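Local coordinates for glycine cleavage system H protein 1 (Mycobacterium marinum, PDB 3TZU) that probably shuttles the methylamine group of glycine from the P protein to the T protein of the glycine cleavage system on a covalently bound lipoyl arm, at the interface of chains A and B. Residues are numbered along the deposited sequence; one frame, centred on the assembly and turned at random. Chains: chain A/B, Glycine cleavage system H protein 1.

Contact 1: the interface of chains A and B. Residues chain A 20, 46-47, 76; chain B 20, 46-47, 76.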
ATOM      1  N   HIS A  20      -6.031   6.233  -2.999  1.00 22.10           N
ATOM      2  CA  HIS A  20      -5.857   6.341  -1.545  1.00 21.40           C
ATOM      3  C   HIS A  20      -5.455   7.698  -1.032  1.00 20.83           C
ATOM      4  O   HIS A  20      -4.707   7.813  -0.059  1.00 20.49           O
ATOM      5  CB  HIS A  20      -4.917   5.259  -1.025  1.00 21.25           C
ATOM      6  CG  HIS A  20      -5.328   3.880  -1.416  1.00 21.05           C
ATOM      7  ND1 HIS A  20      -6.437   3.317  -0.953  1.00 21.91           N
ATOM      8  CD2 HIS A  20      -4.772   2.980  -2.323  1.00 21.06           C
ATOM      9  CE1 HIS A  20      -6.579   2.096  -1.509  1.00 22.24           C
ATOM     10  NE2 HIS A  20      -5.552   1.899  -2.344  1.00 21.67           N
ATOM     11  N   GLU A  46      -1.665   2.291   6.519  1.00 24.09           N
ATOM     12  CA  GLU A  46      -1.464   0.880   6.901  0.70 25.32           C
ATOM     13  C   GLU A  46      -0.820   0.077   5.778  1.00 24.67           C
ATOM     14  O   GLU A  46      -0.013  -0.814   6.046  1.00 26.10           O
ATOM     15  CB  GLU A  46      -2.748   0.234   7.413  0.70 26.60           C
ATOM     16  CG  GLU A  46      -2.723  -0.002   8.921  0.70 28.52           C
ATOM     17  CD  GLU A  46      -1.958  -1.258   9.323  0.70 29.75           C
ATOM     18  OE1 GLU A  46      -1.623  -1.376  10.518  0.70 31.69           O
ATOM     19  OE2 GLU A  46      -1.703  -2.140   8.465  0.70 29.40           O
ATOM     20  N   ALA A  47      -1.111   0.421   4.539  1.00 23.49           N
ATOM     21  CA  ALA A  47      -0.417  -0.143   3.396  1.00 23.72           C
ATOM     22  C   ALA A  47       1.128   0.113   3.472  1.00 24.07           C
ATOM     23  O   ALA A  47       1.916  -0.814   3.376  1.00 24.38           O
ATOM     24  CB  ALA A  47      -0.996   0.430   2.095  1.00 22.42           C
ATOM     25  N   LYS A  76       9.886   0.347   3.330  1.00 23.97           N
ATOM     26  CA  LYS A  76       9.712  -0.740   2.350  1.00 24.65           C
ATOM     27  C   LYS A  76       9.004  -0.348   1.040  1.00 23.03           C
ATOM     28  O   LYS A  76       9.011  -1.117   0.110  1.00 23.12           O
ATOM     29  CB  LYS A  76       8.934  -1.879   3.000  1.00 26.70           C
ATOM     30  CG  LYS A  76       7.479  -1.513   3.300  1.00 27.32           C
ATOM     31  CD  LYS A  76       6.628  -2.718   3.738  1.00 29.92           C
ATOM     32  CE  LYS A  76       5.102  -2.455   3.533  1.00 30.02           C
ATOM     33  NZ  LYS A  76       4.501  -3.426   2.551  1.00 31.17           N
TER
ATOM     34  N   HIS B  20       1.877  -7.326   4.957  1.00 20.36           N
ATOM     35  CA  HIS B  20       0.919  -7.725   3.918  1.00 19.51           C
ATOM     36  C   HIS B  20       1.421  -8.797   3.011  1.00 19.78           C
ATOM     37  O   HIS B  20       1.178  -8.780   1.790  1.00 20.04           O
ATOM     38  CB  HIS B  20       0.461  -6.489   3.164  1.00 19.00           C
ATOM     39  CG  HIS B  20       0.088  -5.377   4.081  1.00 18.73           C
ATOM     40  ND1 HIS B  20      -0.970  -5.462   4.906  1.00 19.13           N
ATOM     41  CD2 HIS B  20       0.718  -4.179   4.366  1.00 19.10           C
ATOM     42  CE1 HIS B  20      -1.046  -4.357   5.657  1.00 19.86           C
ATOM     43  NE2 HIS B  20      -0.013  -3.556   5.314  1.00 20.15           N
ATOM     44  N   GLU B  46      -4.925  -4.174  -3.292  1.00 24.39           N
ATOM     45  CA  GLU B  46      -5.783  -2.975  -3.227  1.00 26.69           C
ATOM     46  C   GLU B  46      -4.940  -1.692  -3.175  1.00 25.42           C
ATOM     47  O   GLU B  46      -5.153  -0.778  -3.960  1.00 25.74           O
ATOM     48  CB  GLU B  46      -6.789  -3.066  -2.054  1.00 28.88           C
ATOM     49  CG  GLU B  46      -7.988  -3.929  -2.426  1.00 33.12           C
ATOM     50  CD  GLU B  46      -8.884  -4.428  -1.261  1.00 37.08           C
ATOM     51  OE1 GLU B  46      -8.701  -4.033  -0.066  1.00 37.72           O
ATOM     52  OE2 GLU B  46      -9.826  -5.217  -1.573  1.00 40.13           O
ATOM     53  N   ALA B  47      -3.944  -1.704  -2.298  1.00 24.19           N
ATOM     54  CA  ALA B  47      -3.005  -0.616  -2.090  1.00 24.37           C
ATOM     55  C   ALA B  47      -2.133  -0.371  -3.282  1.00 24.56           C
ATOM     56  O   ALA B  47      -2.047   0.766  -3.736  1.00 25.84           O
ATOM     57  CB  ALA B  47      -2.115  -0.873  -0.877  1.00 23.38           C
ATOM     58  N   LYS B  76       2.228   3.160 -10.034  1.00 24.34           N
ATOM     59  CA  LYS B  76       2.421   4.235  -9.062  1.00 25.14           C
ATOM     60  C   LYS B  76       3.214   3.848  -7.783  1.00 23.72           C
ATOM     61  O   LYS B  76       3.559   4.723  -6.980  1.00 23.89           O
ATOM     62  CB  LYS B  76       1.058   4.843  -8.685  1.00 27.16           C
ATOM     63  CG  LYS B  76       0.219   4.006  -7.727  1.00 28.35           C
ATOM     64  CD  LYS B  76      -1.299   4.229  -7.863  1.00 30.73           C
ATOM     65  CE  LYS B  76      -2.099   3.049  -7.268  1.00 31.13           C
ATOM     66  NZ  LYS B  76      -2.017   2.929  -5.772  1.00 30.60           N
TER
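Two histidine-to-backbone hydrogen bonds, related by the two-fold axis, carry the polar part of this contact of the deposited dimer. A:His20 directs NE2, the tip of its imidazole, at the carbonyl O of B:Glu46 over 3.2 Å, and the bond is nearly straight (175° at H). The oxygen lies in the ring plane, but the donor stands above the carbonyl plane and so misses its lone pairs. The twin from B:His20 NE2 to A:Glu46 O is tighter at 2.8 Å, again with the donor above the carbonyl plane. Both rings have CG anti to the carbonyl carbon (chi1 -54° in A, -47° in B), which sends the imidazole across to the other subunit. The carboxylate of A:Glu46 also brings OE2 to the edge of the B:His20 ring, 3.6 Å from CE1, its plane almost perpendicular to the imidazole.

Apolar contact centres on the axis, where A:Ala47 CB and B:Ala47 CB meet tip to tip at 3.4 Å, closer than usual van der Waals contact, so the two helices abut tightly.

Within chain B, B:Lys76 NZ donates to B:Ala47 O (3.0 Å), in the carbonyl plane, tying the predicted lipoylation lysine, here unmodified, to the helix.

A:Glu46 and A:Ala47, like their twins, belong to helix 42-48; A:His20 sits in the loop just before strand 21-23.

Contact 2: the interface of chains A and B. Residues chain A 76-80; chain B 76-80.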
ATOM      1  N   LYS A  76       9.886   0.347   3.330  1.00 23.97           N
ATOM      2  CA  LYS A  76       9.712  -0.740   2.350  1.00 24.65           C
ATOM      3  C   LYS A  76       9.004  -0.348   1.040  1.00 23.03           C
ATOM      4  O   LYS A  76       9.011  -1.117   0.110  1.00 23.12           O
ATOM      5  CB  LYS A  76       8.934  -1.879   3.000  1.00 26.70           C
ATOM      6  CG  LYS A  76       7.479  -1.513   3.300  1.00 27.32           C
ATOM      7  CD  LYS A  76       6.628  -2.718   3.738  1.00 29.92           C
ATOM      8  CE  LYS A  76       5.102  -2.455   3.533  1.00 30.02           C
ATOM      9  NZ  LYS A  76       4.501  -3.426   2.551  1.00 31.17           N
ATOM     10  N   THR A  77       8.439   0.848   0.969  1.00 21.52           N
ATOM     11  CA  THR A  77       7.588   1.229  -0.141  1.00 20.71           C
ATOM     12  C   THR A  77       7.761   2.703  -0.531  1.00 19.94           C
ATOM     13  O   THR A  77       7.887   3.597   0.337  1.00 19.35           O
ATOM     14  CB  THR A  77       6.090   1.028   0.195  1.00 20.36           C
ATOM     15  OG1 THR A  77       5.886  -0.328   0.575  1.00 21.09           O
ATOM     16  CG2 THR A  77       5.169   1.364  -1.040  1.00 19.37           C
ATOM     17  N   VAL A  78       7.809   2.915  -1.842  1.00 19.56           N
ATOM     18  CA  VAL A  78       7.855   4.235  -2.453  1.00 19.70           C
ATOM     19  C   VAL A  78       6.589   4.327  -3.292  1.00 19.65           C
ATOM     20  O   VAL A  78       6.352   3.490  -4.163  1.00 19.02           O
ATOM     21  CB  VAL A  78       9.070   4.415  -3.403  1.00 20.05           C
ATOM     22  CG1 VAL A  78       9.066   5.795  -4.030  1.00 20.04           C
ATOM     23  CG2 VAL A  78      10.359   4.155  -2.676  1.00 20.97           C
ATOM     24  N   SER A  79       5.793   5.348  -3.033  1.00 20.42           N
ATOM     25  CA  SER A  79       4.507   5.467  -3.677  1.00 21.29           C
ATOM     26  C   SER A  79       4.228   6.887  -4.154  1.00 21.77           C
ATOM     27  O   SER A  79       4.346   7.861  -3.397  1.00 21.44           O
ATOM     28  CB  SER A  79       3.435   5.039  -2.705  1.00 22.32           C
ATOM     29  OG  SER A  79       2.238   4.792  -3.413  1.00 24.06           O
ATOM     30  N   ASP A  80       3.841   6.993  -5.418  1.00 22.54           N
ATOM     31  CA  ASP A  80       3.531   8.289  -6.026  1.00 23.36           C
ATOM     32  C   ASP A  80       2.231   8.903  -5.522  1.00 23.40           C
ATOM     33  O   ASP A  80       1.224   8.223  -5.400  1.00 23.14           O
ATOM     34  CB  ASP A  80       3.477   8.178  -7.533  1.00 24.25           C
ATOM     35  CG  ASP A  80       4.826   7.957  -8.139  1.00 25.16           C
ATOM     36  OD1 ASP A  80       5.837   8.157  -7.445  1.00 26.10           O
ATOM     37  OD2 ASP A  80       4.881   7.551  -9.319  1.00 27.45           O
TER
ATOM     38  N   LYS B  76       2.228   3.160 -10.034  1.00 24.34           N
ATOM     39  CA  LYS B  76       2.421   4.235  -9.062  1.00 25.14           C
ATOM     40  C   LYS B  76       3.214   3.848  -7.783  1.00 23.72           C
ATOM     41  O   LYS B  76       3.559   4.723  -6.980  1.00 23.89           O
ATOM     42  CB  LYS B  76       1.058   4.843  -8.685  1.00 27.16           C
ATOM     43  CG  LYS B  76       0.219   4.006  -7.727  1.00 28.35           C
ATOM     44  CD  LYS B  76      -1.299   4.229  -7.863  1.00 30.73           C
ATOM     45  CE  LYS B  76      -2.099   3.049  -7.268  1.00 31.13           C
ATOM     46  NZ  LYS B  76      -2.017   2.929  -5.772  1.00 30.60           N
ATOM     47  N   THR B  77       3.561   2.574  -7.617  1.00 21.49           N
ATOM     48  CA  THR B  77       4.180   2.141  -6.390  1.00 20.35           C
ATOM     49  C   THR B  77       5.198   0.994  -6.578  1.00 19.61           C
ATOM     50  O   THR B  77       4.964   0.049  -7.337  1.00 18.87           O
ATOM     51  CB  THR B  77       3.068   1.699  -5.392  1.00 20.02           C
ATOM     52  OG1 THR B  77       2.147   2.785  -5.182  1.00 20.38           O
ATOM     53  CG2 THR B  77       3.660   1.248  -4.034  1.00 19.00           C
ATOM     54  N   VAL B  78       6.306   1.092  -5.840  1.00 19.82           N
ATOM     55  CA  VAL B  78       7.345   0.056  -5.750  1.00 19.86           C
ATOM     56  C   VAL B  78       7.398  -0.324  -4.288  1.00 20.04           C
ATOM     57  O   VAL B  78       7.426   0.553  -3.422  1.00 19.63           O
ATOM     58  CB  VAL B  78       8.763   0.538  -6.144  1.00 20.50           C
ATOM     59  CG1 VAL B  78       9.736  -0.635  -6.126  1.00 20.63           C
ATOM     60  CG2 VAL B  78       8.761   1.189  -7.508  1.00 21.04           C
ATOM     61  N   SER B  79       7.398  -1.636  -4.030  1.00 20.27           N
ATOM     62  CA  SER B  79       7.190  -2.170  -2.699  1.00 20.77           C
ATOM     63  C   SER B  79       8.027  -3.429  -2.497  1.00 21.22           C
ATOM     64  O   SER B  79       7.945  -4.388  -3.279  1.00 20.92           O
ATOM     65  CB  SER B  79       5.708  -2.480  -2.545  1.00 21.07           C
ATOM     66  OG  SER B  79       5.400  -2.725  -1.191  1.00 22.82           O
ATOM     67  N   ASP B  80       8.871  -3.418  -1.478  1.00 22.23           N
ATOM     68  CA  ASP B  80       9.827  -4.516  -1.293  1.00 23.74           C
ATOM     69  C   ASP B  80       9.122  -5.719  -0.702  1.00 23.22           C
ATOM     70  O   ASP B  80       8.229  -5.576   0.115  1.00 22.08           O
ATOM     71  CB  ASP B  80      10.997  -4.088  -0.391  1.00 25.59           C
ATOM     72  CG  ASP B  80      11.897  -3.056  -1.039  1.00 27.67           C
ATOM     73  OD1 ASP B  80      11.801  -2.820  -2.281  1.00 29.19           O
ATOM     74  OD2 ASP B  80      12.696  -2.440  -0.296  1.00 30.97           O
TER
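A:Lys76, A:Val78 and B:Thr77 bury much of the surface where strand 77-82 of each subunit pairs antiparallel with its twin about the two-fold axis. A:Lys76 makes its hydrogen bond through the backbone: its carbonyl O accepts B:Asp80 N at 2.8 Å, nearly along the C=O axis, and the reciprocal bond closes the other end of the pairing. Its side chain starts in the crowded position between backbone N and carbonyl carbon (chi1 68°) and bends at chi4, bringing NZ to the neighbourhood of B:Ser79 OG.

At the centre, A:Val78 and B:Val78 exchange two backbone bonds; A:Val78 N reaches B:Val78 O at 2.9 Å. Both isopropyl groups project from the opposite sheet face to the threonines, with CG1 anti to the backbone N.

On the threonine face, A:Thr77 and B:Thr77 cross obliquely and touch methyl to methyl, CG2 to CG2, at a tight 3.4 Å. The hydroxyls turn outward to serines: A:Thr77 OG1 bonds B:Ser79 OG at 3.0 Å, and B:Thr77 OG1 bonds A:Ser79 OG at 2.7 Å. Each serine OG is anti to its backbone N, which lifts it towards the threonine.

The structure alone cannot establish a dimer in solution. In the deposited assembly, the pairing extends a β-sheet across both subunits and engages the predicted lipoyl-lysine segment.

Contact 3: the interface of chains A and B. Residues chain A 133-136; chain B 46, 134-136.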
ATOM      1  N   GLN A 133     -14.630  -0.204  -1.852  1.00 35.59           N
ATOM      2  CA  GLN A 133     -13.502  -0.651  -2.658  1.00 36.00           C
ATOM      3  C   GLN A 133     -12.402  -1.312  -1.821  1.00 36.31           C
ATOM      4  O   GLN A 133     -11.546  -1.978  -2.388  1.00 36.93           O
ATOM      5  CB  GLN A 133     -12.852   0.518  -3.412  1.00 34.33           C
ATOM      6  CG  GLN A 133     -13.682   1.066  -4.561  1.00 35.80           C
ATOM      7  CD  GLN A 133     -12.867   1.931  -5.529  1.00 34.91           C
ATOM      8  OE1 GLN A 133     -11.658   2.139  -5.340  1.00 33.54           O
ATOM      9  NE2 GLN A 133     -13.533   2.441  -6.573  1.00 34.70           N
ATOM     10  N   ASN A 134     -12.380  -1.068  -0.506  1.00 36.09           N
ATOM     11  CA  ASN A 134     -11.285  -1.523   0.358  1.00 36.46           C
ATOM     12  C   ASN A 134     -11.691  -2.628   1.373  1.00 39.91           C
ATOM     13  O   ASN A 134     -11.008  -2.852   2.381  1.00 40.14           O
ATOM     14  CB  ASN A 134     -10.655  -0.315   1.054  1.00 33.95           C
ATOM     15  CG  ASN A 134      -9.836   0.534   0.101  1.00 32.42           C
ATOM     16  OD1 ASN A 134      -8.830   0.067  -0.418  1.00 30.67           O
ATOM     17  ND2 ASN A 134     -10.276   1.785  -0.158  1.00 30.98           N
ATOM     18  N   GLY A 135     -12.792  -3.320   1.076  1.00 43.21           N
ATOM     19  CA  GLY A 135     -13.320  -4.394   1.919  1.00 46.41           C
ATOM     20  C   GLY A 135     -13.643  -4.009   3.355  1.00 48.35           C
ATOM     21  O   GLY A 135     -13.525  -4.853   4.256  1.00 52.50           O
ATOM     22  N   LEU A 136     -14.037  -2.752   3.577  1.00 47.79           N
ATOM     23  CA  LEU A 136     -14.394  -2.243   4.915  1.00 49.41           C
ATOM     24  C   LEU A 136     -15.928  -2.134   5.044  1.00 51.11           C
ATOM     25  O   LEU A 136     -16.459  -1.236   5.696  1.00 50.86           O
ATOM     26  CB  LEU A 136     -13.714  -0.882   5.173  1.00 47.16           C
ATOM     27  CG  LEU A 136     -12.179  -0.813   5.062  1.00 46.39           C
ATOM     28  CD1 LEU A 136     -11.658   0.620   5.169  1.00 44.60           C
ATOM     29  CD2 LEU A 136     -11.519  -1.693   6.116  1.00 47.10           C
TER
ATOM     30  N   GLU B  46      -4.925  -4.174  -3.292  1.00 24.39           N
ATOM     31  CA  GLU B  46      -5.783  -2.975  -3.227  1.00 26.69           C
ATOM     32  C   GLU B  46      -4.940  -1.692  -3.175  1.00 25.42           C
ATOM     33  O   GLU B  46      -5.153  -0.778  -3.960  1.00 25.74           O
ATOM     34  CB  GLU B  46      -6.789  -3.066  -2.054  1.00 28.88           C
ATOM     35  CG  GLU B  46      -7.988  -3.929  -2.426  1.00 33.12           C
ATOM     36  CD  GLU B  46      -8.884  -4.428  -1.261  1.00 37.08           C
ATOM     37  OE1 GLU B  46      -8.701  -4.033  -0.066  1.00 37.72           O
ATOM     38  OE2 GLU B  46      -9.826  -5.217  -1.573  1.00 40.13           O
ATOM     39  N   ASN B 134      -6.123  -4.159  10.000  1.00 27.78           N
ATOM     40  CA  ASN B 134      -6.499  -3.471   8.778  1.00 27.81           C
ATOM     41  C   ASN B 134      -7.974  -3.133   8.708  1.00 30.34           C
ATOM     42  O   ASN B 134      -8.473  -2.847   7.616  1.00 30.39           O
ATOM     43  CB  ASN B 134      -6.113  -4.324   7.588  1.00 26.12           C
ATOM     44  CG  ASN B 134      -4.627  -4.478   7.477  1.00 24.41           C
ATOM     45  OD1 ASN B 134      -3.928  -3.566   7.053  1.00 24.12           O
ATOM     46  ND2 ASN B 134      -4.134  -5.595   7.933  1.00 23.87           N
ATOM     47  N   GLY B 135      -8.654  -3.199   9.864  1.00 32.50           N
ATOM     48  CA  GLY B 135     -10.094  -2.910   9.988  1.00 35.64           C
ATOM     49  C   GLY B 135     -11.009  -3.715   9.084  1.00 37.17           C
ATOM     50  O   GLY B 135     -12.026  -3.207   8.622  1.00 40.23           O
ATOM     51  N   LEU B 136     -10.629  -4.959   8.801  1.00 37.66           N
ATOM     52  CA  LEU B 136     -11.467  -5.875   8.032  1.00 38.93           C
ATOM     53  C   LEU B 136     -12.117  -6.881   8.992  1.00 39.97           C
ATOM     54  O   LEU B 136     -13.305  -7.140   8.903  1.00 42.18           O
ATOM     55  CB  LEU B 136     -10.629  -6.632   7.003  1.00 38.33           C
ATOM     56  CG  LEU B 136      -9.578  -5.885   6.183  1.00 37.94           C
ATOM     57  CD1 LEU B 136      -8.780  -6.893   5.359  1.00 36.28           C
ATOM     58  CD2 LEU B 136     -10.262  -4.854   5.297  1.00 39.91           C
TER
HETATM   59  O   HOH W   1      -7.341  -1.765   1.013  1.00 23.76           O
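At one margin of the dimer of the deposited assembly lies a mixed contact, in which the two C-terminal tails meet and helix 42-48 of chain B lies along the tail of chain A; van der Waals contact and a water bridge join the sides, without direct polar bonds. A:Leu136 and B:Leu136 cross obliquely, each offering its CD2 branch, and the two methyls press together at 3.5 Å. In both, CG is anti to the carbonyl carbon (chi1 -57° in A), so the isobutyl groups reach across to the opposing tail. B:Leu136 CD2 also rests on the backbone carbonyl of A:Gly135, 3.4 Å from its O.

Beside the leucines, the B:Glu46 chain is extended beyond CG (chi2 164°) and runs past A:Asn134 in the opposite direction, with carboxylate and amide planes 79° apart. The two side chains communicate through water 1, which sits 2.9 Å from B:Glu46 OE1 and 2.8 Å from A:Asn134 OD1. The carboxylate also faces backbone oxygens: OE1 is 3.6 Å from A:Asn134 O, and OE2 3.8 Å from A:Gln133 O. This crowding of acceptors might raise the affinity of the carboxylate for a proton.

The structure alone does not show whether the contact matters outside the crystal. A:Gln133 ends helix 127-133, and the contact may steady the short tail that follows it.

The three contacts are parts of one two-fold symmetric interface. Contacts 1 and 2 lie about 8 Å apart between the centres of their C-alpha atoms and share A:Lys76 and B:Lys76, whose backbones serve strand pairing while their side chains run towards helix 42-48. Contact 3 is about 11 Å from contact 1 and shares B:Glu46 with it: the backbone O is used in one, the carboxylate in the other. Contacts 2 and 3, about 19 Å apart, flank contact 1. If this dimer persists in solution, the predicted lipoylation lysines would be held near the subunit boundary, which could limit access to them.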